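Local coordinates for protein CocE/NonD family hydrolase (Staphylococcus aureus subsp. aureus COL, PDB 3III) that probably hydrolyses ester or amide bonds as an alpha/beta-hydrolase of the CocE/NonD family, related to X-Pro dipeptidyl-peptidases, its natural substrate being unassigned, at residues S131-P137 / D227-E232; W138-E144 / W177-L181. One frame throughout, in Å; residues are numbered along the deposited sequence.

Contact 1: residues S131-P137 / D227-E232; sequences SKGVLSP and DNPNIE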
ATOM      1  N   SER A 131      11.737   5.810 -23.941  1.00 12.99           N
ATOM      2  CA  SER A 131      12.665   6.637 -23.184  1.00 13.18           C
ATOM      3  C   SER A 131      13.748   5.763 -22.589  1.00 12.68           C
ATOM      4  O   SER A 131      13.460   4.835 -21.835  1.00 12.35           O
ATOM      5  CB  SER A 131      11.979   7.395 -22.039  1.00 13.49           C
ATOM      6  OG  SER A 131      12.957   8.035 -21.228  1.00 11.80           O
ATOM      7  N   LYS A 132      14.999   6.090 -22.883  1.00 12.52           N
ATOM      8  CA  LYS A 132      16.139   5.400 -22.280  1.00 12.49           C
ATOM      9  C   LYS A 132      16.862   6.348 -21.319  1.00 12.77           C
ATOM     10  O   LYS A 132      18.059   6.195 -21.068  1.00 12.61           O
ATOM     11  CB  LYS A 132      17.122   4.840 -23.342  1.00 14.33           C
ATOM     12  CG  LYS A 132      16.526   3.885 -24.357  1.00 15.07           C
ATOM     13  CD  LYS A 132      15.760   2.717 -23.700  1.00 17.54           C
ATOM     14  CE  LYS A 132      14.621   2.144 -24.589  1.00 17.49           C
ATOM     15  NZ  LYS A 132      13.979   0.914 -23.908  1.00 15.38           N
ATOM     16  N   GLY A 133      16.126   7.306 -20.759  1.00 11.95           N
ATOM     17  CA  GLY A 133      16.658   8.205 -19.712  1.00 11.93           C
ATOM     18  C   GLY A 133      16.717   7.563 -18.318  1.00 10.85           C
ATOM     19  O   GLY A 133      16.451   6.382 -18.163  1.00 10.27           O
ATOM     20  N   VAL A 134      17.117   8.370 -17.331  1.00  9.53           N
ATOM     21  CA  VAL A 134      17.230   7.953 -15.956  1.00  8.82           C
ATOM     22  C   VAL A 134      15.887   7.424 -15.445  1.00  8.27           C
ATOM     23  O   VAL A 134      14.859   8.038 -15.636  1.00  7.96           O
ATOM     24  CB  VAL A 134      17.719   9.082 -15.032  1.00  8.51           C
ATOM     25  CG1 VAL A 134      17.644   8.611 -13.511  1.00  9.00           C
ATOM     26  CG2 VAL A 134      19.155   9.535 -15.424  1.00  8.61           C
ATOM     27  N   LEU A 135      15.922   6.230 -14.878  1.00  8.43           N
ATOM     28  CA  LEU A 135      14.742   5.594 -14.299  1.00  8.73           C
ATOM     29  C   LEU A 135      15.016   5.523 -12.813  1.00  9.37           C
ATOM     30  O   LEU A 135      15.728   4.624 -12.343  1.00  9.68           O
ATOM     31  CB  LEU A 135      14.504   4.190 -14.904  1.00  9.12           C
ATOM     32  CG  LEU A 135      13.081   3.585 -14.750  1.00  8.73           C
ATOM     33  CD1 LEU A 135      13.033   2.243 -15.553  1.00  6.76           C
ATOM     34  CD2 LEU A 135      12.686   3.375 -13.277  1.00  6.44           C
ATOM     35  N   SER A 136      14.470   6.495 -12.085  1.00  9.21           N
ATOM     36  CA  SER A 136      14.602   6.595 -10.643  1.00  9.40           C
ATOM     37  C   SER A 136      13.208   6.515 -10.025  1.00  9.96           C
ATOM     38  O   SER A 136      12.500   7.523  -9.884  1.00 12.04           O
ATOM     39  CB  SER A 136      15.319   7.882 -10.235  1.00  9.76           C
ATOM     40  OG  SER A 136      15.399   7.912  -8.824  1.00 10.41           O
ATOM     41  N   PRO A 137      12.765   5.312  -9.701  1.00 10.14           N
ATOM     42  CA  PRO A 137      11.390   5.108  -9.249  1.00 10.45           C
ATOM     43  C   PRO A 137      11.047   5.869  -7.978  1.00 10.39           C
ATOM     44  O   PRO A 137      11.836   5.900  -7.057  1.00  8.81           O
ATOM     45  CB  PRO A 137      11.327   3.616  -8.939  1.00 11.77           C
ATOM     46  CG  PRO A 137      12.488   3.017  -9.564  1.00 11.39           C
ATOM     47  CD  PRO A 137      13.511   4.055  -9.795  1.00 10.60           C
ATOM     48  N   ASP A 227      17.697  -2.629 -22.242  1.00 13.58           N
ATOM     49  CA  ASP A 227      18.523  -1.773 -23.077  1.00 14.05           C
ATOM     50  C   ASP A 227      18.635  -0.327 -22.547  1.00 13.68           C
ATOM     51  O   ASP A 227      19.113   0.568 -23.238  1.00 14.23           O
ATOM     52  CB  ASP A 227      18.009  -1.789 -24.507  1.00 14.71           C
ATOM     53  CG  ASP A 227      16.611  -1.285 -24.643  1.00 15.07           C
ATOM     54  OD1 ASP A 227      15.842  -1.160 -23.642  1.00 19.81           O
ATOM     55  OD2 ASP A 227      16.276  -1.009 -25.811  1.00 19.53           O
ATOM     56  N   ASN A 228      18.154  -0.096 -21.342  1.00 12.10           N
ATOM     57  CA  ASN A 228      18.347   1.189 -20.666  1.00 11.22           C
ATOM     58  C   ASN A 228      19.478   1.020 -19.651  1.00 11.23           C
ATOM     59  O   ASN A 228      19.286   0.382 -18.648  1.00 10.78           O
ATOM     60  CB  ASN A 228      17.049   1.656 -19.932  1.00 10.64           C
ATOM     61  CG  ASN A 228      17.217   2.991 -19.261  1.00 10.12           C
ATOM     62  OD1 ASN A 228      18.342   3.512 -19.167  1.00 10.21           O
ATOM     63  ND2 ASN A 228      16.103   3.608 -18.860  1.00  7.38           N
ATOM     64  N   PRO A 229      20.629   1.661 -19.882  1.00 12.04           N
ATOM     65  CA  PRO A 229      21.724   1.596 -18.937  1.00 12.81           C
ATOM     66  C   PRO A 229      21.613   2.558 -17.736  1.00 12.86           C
ATOM     67  O   PRO A 229      22.523   2.583 -16.926  1.00 13.82           O
ATOM     68  CB  PRO A 229      22.931   2.001 -19.802  1.00 13.04           C
ATOM     69  CG  PRO A 229      22.414   2.903 -20.808  1.00 12.18           C
ATOM     70  CD  PRO A 229      20.934   2.576 -20.999  1.00 13.06           C
ATOM     71  N   ASN A 230      20.519   3.313 -17.622  1.00 10.62           N
ATOM     72  CA  ASN A 230      20.405   4.408 -16.665  1.00 10.15           C
ATOM     73  C   ASN A 230      19.359   4.130 -15.586  1.00  9.58           C
ATOM     74  O   ASN A 230      18.774   5.059 -15.033  1.00  9.87           O
ATOM     75  CB  ASN A 230      20.052   5.674 -17.416  1.00 10.14           C
ATOM     76  CG  ASN A 230      21.041   5.974 -18.519  1.00  9.52           C
ATOM     77  OD1 ASN A 230      20.685   6.069 -19.706  1.00 11.13           O
ATOM     78  ND2 ASN A 230      22.279   6.111 -18.139  1.00  3.29           N
ATOM     79  N   ILE A 231      19.162   2.856 -15.262  1.00  9.02           N
ATOM     80  CA  ILE A 231      18.138   2.467 -14.275  1.00  8.69           C
ATOM     81  C   ILE A 231      18.852   2.507 -12.910  1.00  8.93           C
ATOM     82  O   ILE A 231      19.952   1.965 -12.750  1.00  7.45           O
ATOM     83  CB  ILE A 231      17.548   1.028 -14.549  1.00  9.52           C
ATOM     84  CG1 ILE A 231      16.806   0.962 -15.876  1.00 10.16           C
ATOM     85  CG2 ILE A 231      16.534   0.573 -13.417  1.00  6.14           C
ATOM     86  CD1 ILE A 231      16.390  -0.488 -16.297  1.00  7.79           C
ATOM     87  N   GLU A 232      18.239   3.140 -11.924  1.00  8.62           N
ATOM     88  CA  GLU A 232      18.847   3.303 -10.614  1.00  9.20           C
ATOM     89  C   GLU A 232      18.988   1.941  -9.948  1.00  8.19           C
ATOM     90  O   GLU A 232      18.042   1.182  -9.920  1.00  7.78           O
ATOM     91  CB  GLU A 232      18.006   4.232  -9.760  1.00  9.06           C
ATOM     92  CG  GLU A 232      18.514   4.439  -8.357  1.00 11.76           C
ATOM     93  CD  GLU A 232      17.642   5.403  -7.540  1.00 12.53           C
ATOM     94  OE1 GLU A 232      16.505   5.663  -7.961  1.00 10.35           O
ATOM     95  OE2 GLU A 232      18.120   5.851  -6.450  1.00 10.32           O
TER
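Leu-135 and Ile-231 form a single parallel bridge between two loops that otherwise have no regular structure. Leu-135 N donates to Asn-230 O at 3.1 Å, and Glu-232 N returns a bond to Leu-135 O at 2.9 Å, so Leu-135 is gripped through both backbone polar atoms. The Leu-135 and Ile-231 side chains lie side by side and point the same way, with Leu-135 CD1 4.0 Å from Ile-231 CG1; both rest on Ile-221 of helix 213-224. Asn-228 works in two directions at once. Its CG stands anti to the backbone N (chi1 -179°), which carries the amide across to the other loop, where ND2 meets Gly-133 O at 2.9 Å in a nearly straight bond lying in the carbonyl plane. OD1 turns back on its own chain and accepts from Asn-230 N at 2.7 Å, closing an Asx turn. The same ND2 also reaches Gly-127 O. At one end of the contact, Lys-132 bends at chi2 (-53°) and sends its ammonium group to Asp-227, crossing that side chain at about a right angle; the two form a salt bridge, NZ lying 2.8 Å from Asp-227 OD1 on its syn side but somewhat out of the carboxylate plane, and NZ is also bonded to Asp-129 O. At the other end, extended Glu-232 brings OE1 within 2.7 Å of Ser-136 OG, which donates from above the carboxylate plane. Arg-251 forms a salt bridge with the same OE1 and also bonds to Pro-137 O. Polar groups thus hold the two loops together along their length, around the Leu-135/Ile-231 pair: the buried Asn-228 amide is used at both N and O, while the Ser-136 and Arg-251 donors would be expected to stabilise the negative charge of Glu-232.

Contact 2: residues W138-E144 / W177-L181; sequences WSKREAE and WVASL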
ATOM      1  N   TRP A 138       9.855   6.468  -7.932  1.00  9.99           N
ATOM      2  CA  TRP A 138       9.310   6.992  -6.677  1.00  9.47           C
ATOM      3  C   TRP A 138      10.253   8.049  -6.123  1.00  9.97           C
ATOM      4  O   TRP A 138      10.651   8.013  -4.948  1.00 10.59           O
ATOM      5  CB  TRP A 138       9.035   5.822  -5.704  1.00  8.89           C
ATOM      6  CG  TRP A 138       8.101   4.810  -6.233  1.00  8.89           C
ATOM      7  CD1 TRP A 138       7.265   4.970  -7.311  1.00 12.15           C
ATOM      8  CD2 TRP A 138       7.843   3.477  -5.741  1.00 10.64           C
ATOM      9  NE1 TRP A 138       6.538   3.850  -7.511  1.00  8.86           N
ATOM     10  CE2 TRP A 138       6.861   2.916  -6.562  1.00 10.26           C
ATOM     11  CE3 TRP A 138       8.340   2.710  -4.681  1.00 12.82           C
ATOM     12  CZ2 TRP A 138       6.354   1.620  -6.366  1.00  8.74           C
ATOM     13  CZ3 TRP A 138       7.814   1.404  -4.473  1.00 13.71           C
ATOM     14  CH2 TRP A 138       6.857   0.876  -5.320  1.00  8.64           C
ATOM     15  N   SER A 139      10.600   9.009  -6.998  1.00 10.67           N
ATOM     16  CA  SER A 139      11.470  10.100  -6.691  1.00  9.67           C
ATOM     17  C   SER A 139      10.836  11.427  -7.082  1.00  9.87           C
ATOM     18  O   SER A 139       9.895  11.479  -7.848  1.00  8.47           O
ATOM     19  CB  SER A 139      12.786   9.934  -7.462  1.00  9.86           C
ATOM     20  OG  SER A 139      12.566   9.987  -8.889  1.00 10.66           O
ATOM     21  N   LYS A 140      11.435  12.511  -6.641  1.00  9.81           N
ATOM     22  CA  LYS A 140      10.967  13.806  -7.010  1.00 10.56           C
ATOM     23  C   LYS A 140      11.200  14.079  -8.497  1.00 10.49           C
ATOM     24  O   LYS A 140      10.347  14.660  -9.133  1.00 10.92           O
ATOM     25  CB  LYS A 140      11.674  14.892  -6.212  1.00 11.26           C
ATOM     26  CG  LYS A 140      11.078  16.297  -6.523  1.00 10.49           C
ATOM     27  CD  LYS A 140      11.645  17.301  -5.572  1.00 13.18           C
ATOM     28  CE  LYS A 140      11.097  18.663  -5.821  1.00 14.91           C
ATOM     29  NZ  LYS A 140      11.644  19.636  -4.921  1.00 15.71           N
ATOM     30  N   ARG A 141      12.350  13.690  -9.025  1.00  9.59           N
ATOM     31  CA  ARG A 141      12.625  13.853 -10.459  1.00  9.48           C
ATOM     32  C   ARG A 141      11.578  13.119 -11.318  1.00  8.83           C
ATOM     33  O   ARG A 141      11.148  13.600 -12.342  1.00  9.00           O
ATOM     34  CB  ARG A 141      14.057  13.433 -10.820  1.00  9.42           C
ATOM     35  CG  ARG A 141      14.417  11.933 -10.713  1.00 10.08           C
ATOM     36  CD  ARG A 141      15.893  11.768 -11.270  1.00 13.24           C
ATOM     37  NE  ARG A 141      15.868  12.109 -12.694  1.00 14.33           N
ATOM     38  CZ  ARG A 141      16.958  12.320 -13.438  1.00 15.90           C
ATOM     39  NH1 ARG A 141      18.159  12.189 -12.929  1.00 13.73           N
ATOM     40  NH2 ARG A 141      16.831  12.657 -14.706  1.00 20.27           N
ATOM     41  N   GLU A 142      11.091  11.993 -10.861  1.00  9.48           N
ATOM     42  CA  GLU A 142      10.037  11.302 -11.594  1.00  9.39           C
ATOM     43  C   GLU A 142       8.702  12.088 -11.464  1.00  9.27           C
ATOM     44  O   GLU A 142       7.963  12.244 -12.427  1.00  8.10           O
ATOM     45  CB  GLU A 142       9.859   9.883 -11.044  1.00  9.55           C
ATOM     46  CG  GLU A 142       8.810   9.074 -11.722  1.00  9.28           C
ATOM     47  CD  GLU A 142       8.700   7.615 -11.211  1.00  8.90           C
ATOM     48  OE1 GLU A 142       8.974   6.700 -12.014  1.00 10.47           O
ATOM     49  OE2 GLU A 142       8.262   7.389 -10.057  1.00  9.14           O
ATOM     50  N   ALA A 143       8.389  12.526 -10.256  1.00  9.21           N
ATOM     51  CA  ALA A 143       7.276  13.424 -10.023  1.00  8.75           C
ATOM     52  C   ALA A 143       7.290  14.701 -10.926  1.00  8.86           C
ATOM     53  O   ALA A 143       6.211  15.181 -11.403  1.00  7.44           O
ATOM     54  CB  ALA A 143       7.272  13.806  -8.546  1.00  9.17           C
ATOM     55  N   GLU A 144       8.463  15.295 -11.111  1.00  8.42           N
ATOM     56  CA  GLU A 144       8.580  16.502 -11.961  1.00  8.10           C
ATOM     57  C   GLU A 144       8.187  16.217 -13.413  1.00  7.96           C
ATOM     58  O   GLU A 144       7.524  17.057 -14.074  1.00  8.13           O
ATOM     59  CB  GLU A 144       9.966  17.134 -11.839  1.00  9.52           C
ATOM     60  CG  GLU A 144      10.137  17.799 -10.464  1.00 12.05           C
ATOM     61  CD  GLU A 144      11.481  18.449 -10.279  1.00 22.70           C
ATOM     62  OE1 GLU A 144      12.149  18.703 -11.314  1.00 25.71           O
ATOM     63  OE2 GLU A 144      11.844  18.740  -9.107  1.00 25.28           O
ATOM     64  N   TRP A 177       3.464  11.378  -4.975  1.00  7.35           N
ATOM     65  CA  TRP A 177       4.589  12.193  -5.446  1.00  8.89           C
ATOM     66  C   TRP A 177       4.185  13.463  -6.252  1.00  9.00           C
ATOM     67  O   TRP A 177       4.523  14.586  -5.855  1.00  9.65           O
ATOM     68  CB  TRP A 177       5.629  11.333  -6.210  1.00  8.28           C
ATOM     69  CG  TRP A 177       6.718  10.854  -5.265  1.00 10.65           C
ATOM     70  CD1 TRP A 177       6.933   9.579  -4.822  1.00  9.37           C
ATOM     71  CD2 TRP A 177       7.720  11.667  -4.633  1.00 10.57           C
ATOM     72  NE1 TRP A 177       7.989   9.555  -3.978  1.00  9.83           N
ATOM     73  CE2 TRP A 177       8.490  10.818  -3.826  1.00 10.30           C
ATOM     74  CE3 TRP A 177       8.023  13.029  -4.652  1.00  9.65           C
ATOM     75  CZ2 TRP A 177       9.551  11.292  -3.056  1.00 12.25           C
ATOM     76  CZ3 TRP A 177       9.080  13.497  -3.905  1.00 12.66           C
ATOM     77  CH2 TRP A 177       9.837  12.643  -3.126  1.00 12.71           C
ATOM     78  N   VAL A 178       3.490  13.288  -7.369  1.00  8.92           N
ATOM     79  CA  VAL A 178       3.208  14.475  -8.230  1.00  9.42           C
ATOM     80  C   VAL A 178       2.291  15.475  -7.503  1.00  9.31           C
ATOM     81  O   VAL A 178       2.446  16.692  -7.618  1.00  9.35           O
ATOM     82  CB  VAL A 178       2.677  14.060  -9.624  1.00  8.97           C
ATOM     83  CG1 VAL A 178       1.196  13.598  -9.580  1.00  5.89           C
ATOM     84  CG2 VAL A 178       2.886  15.169 -10.627  1.00  7.52           C
ATOM     85  N   ALA A 179       1.367  14.970  -6.695  1.00 10.25           N
ATOM     86  CA  ALA A 179       0.450  15.848  -5.954  1.00  9.97           C
ATOM     87  C   ALA A 179       1.203  16.730  -4.945  1.00  9.44           C
ATOM     88  O   ALA A 179       0.760  17.864  -4.648  1.00  8.65           O
ATOM     89  CB  ALA A 179      -0.679  15.060  -5.253  1.00  9.65           C
ATOM     90  N   SER A 180       2.346  16.245  -4.444  1.00  9.46           N
ATOM     91  CA  SER A 180       3.148  17.052  -3.513  1.00  9.34           C
ATOM     92  C   SER A 180       3.738  18.327  -4.201  1.00  9.44           C
ATOM     93  O   SER A 180       4.166  19.277  -3.537  1.00  8.08           O
ATOM     94  CB  SER A 180       4.260  16.207  -2.851  1.00  9.35           C
ATOM     95  OG  SER A 180       5.349  15.983  -3.742  1.00 10.00           O
ATOM     96  N   LEU A 181       3.790  18.312  -5.530  1.00  9.15           N
ATOM     97  CA  LEU A 181       4.225  19.456  -6.318  1.00  9.61           C
ATOM     98  C   LEU A 181       3.068  20.438  -6.715  1.00 10.00           C
ATOM     99  O   LEU A 181       3.335  21.450  -7.299  1.00  9.42           O
ATOM    100  CB  LEU A 181       4.935  18.945  -7.581  1.00  9.80           C
ATOM    101  CG  LEU A 181       6.126  17.990  -7.421  1.00  9.99           C
ATOM    102  CD1 LEU A 181       6.619  17.511  -8.791  1.00 12.41           C
ATOM    103  CD2 LEU A 181       7.260  18.691  -6.582  1.00  8.85           C
TER
HETATM  104  O   HOH W   1       9.175   7.266  -2.633  1.00  7.43           O
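Trp-177 lays one face of its indole against the turn that leads into helix 140-154, filling the hollow made by the backbone of Trp-138, Ser-139 and Lys-140. Ser-139 C sits over the centre of the ring, 3.9 Å above its plane, and Lys-140 N covers the same face nearer the rim. Farther along, the outer carbon CZ3 of Trp-177 nestles against Lys-140 CA at 3.6 Å. A water in the plane of the ring, at its edge, accepts from Trp-177 NE1 and donates to Trp-138 O, tying the indole to the turn. With just a methyl at Ala-143, the backbones come close, Ala-143 CA lying 4.6 Å from Val-178 CA; the Ala-143 CB lodges between Trp-177 CB and Leu-181 CD1, 3.8 Å from each. Val-178 CG2, trans to the backbone N, presses on Ala-143 O at 3.4 Å. Leu-181 pushes CD1 in beside Ala-143 O and Glu-144 CG, while its other methyl, CD2, meets the aliphatic stem of Lys-140. This meeting of the start of one helix with the end of the next, the helices following strands 119-124 and 162-168, fits the alpha/beta-hydrolase fold, where the second helix ordinarily follows the nucleophile elbow.

Overall arrangement
Both contacts belong to the alpha/beta-hydrolase part of the chain, on the same side of its centre, their centres about 16 Å apart. Contact 1 lies farther out, a partly buried meeting of loops held mostly by backbone, amide and charged groups; contact 2 is buried and joins the start of helix 140-154 to the end of helix 170-179 and the residues just beyond it, chiefly by the fit of apolar and aromatic surfaces. Residues 131-137 run straight into 138-144, so contact 1 leads into the helix of contact 2, with Val-134 and Ser-136 packing on Arg-141. Arg-251 reaches both, through Glu-232 and, weakly, Trp-138 O. A bound palmitic acid lies about 6 Å from the Trp-138 side chain.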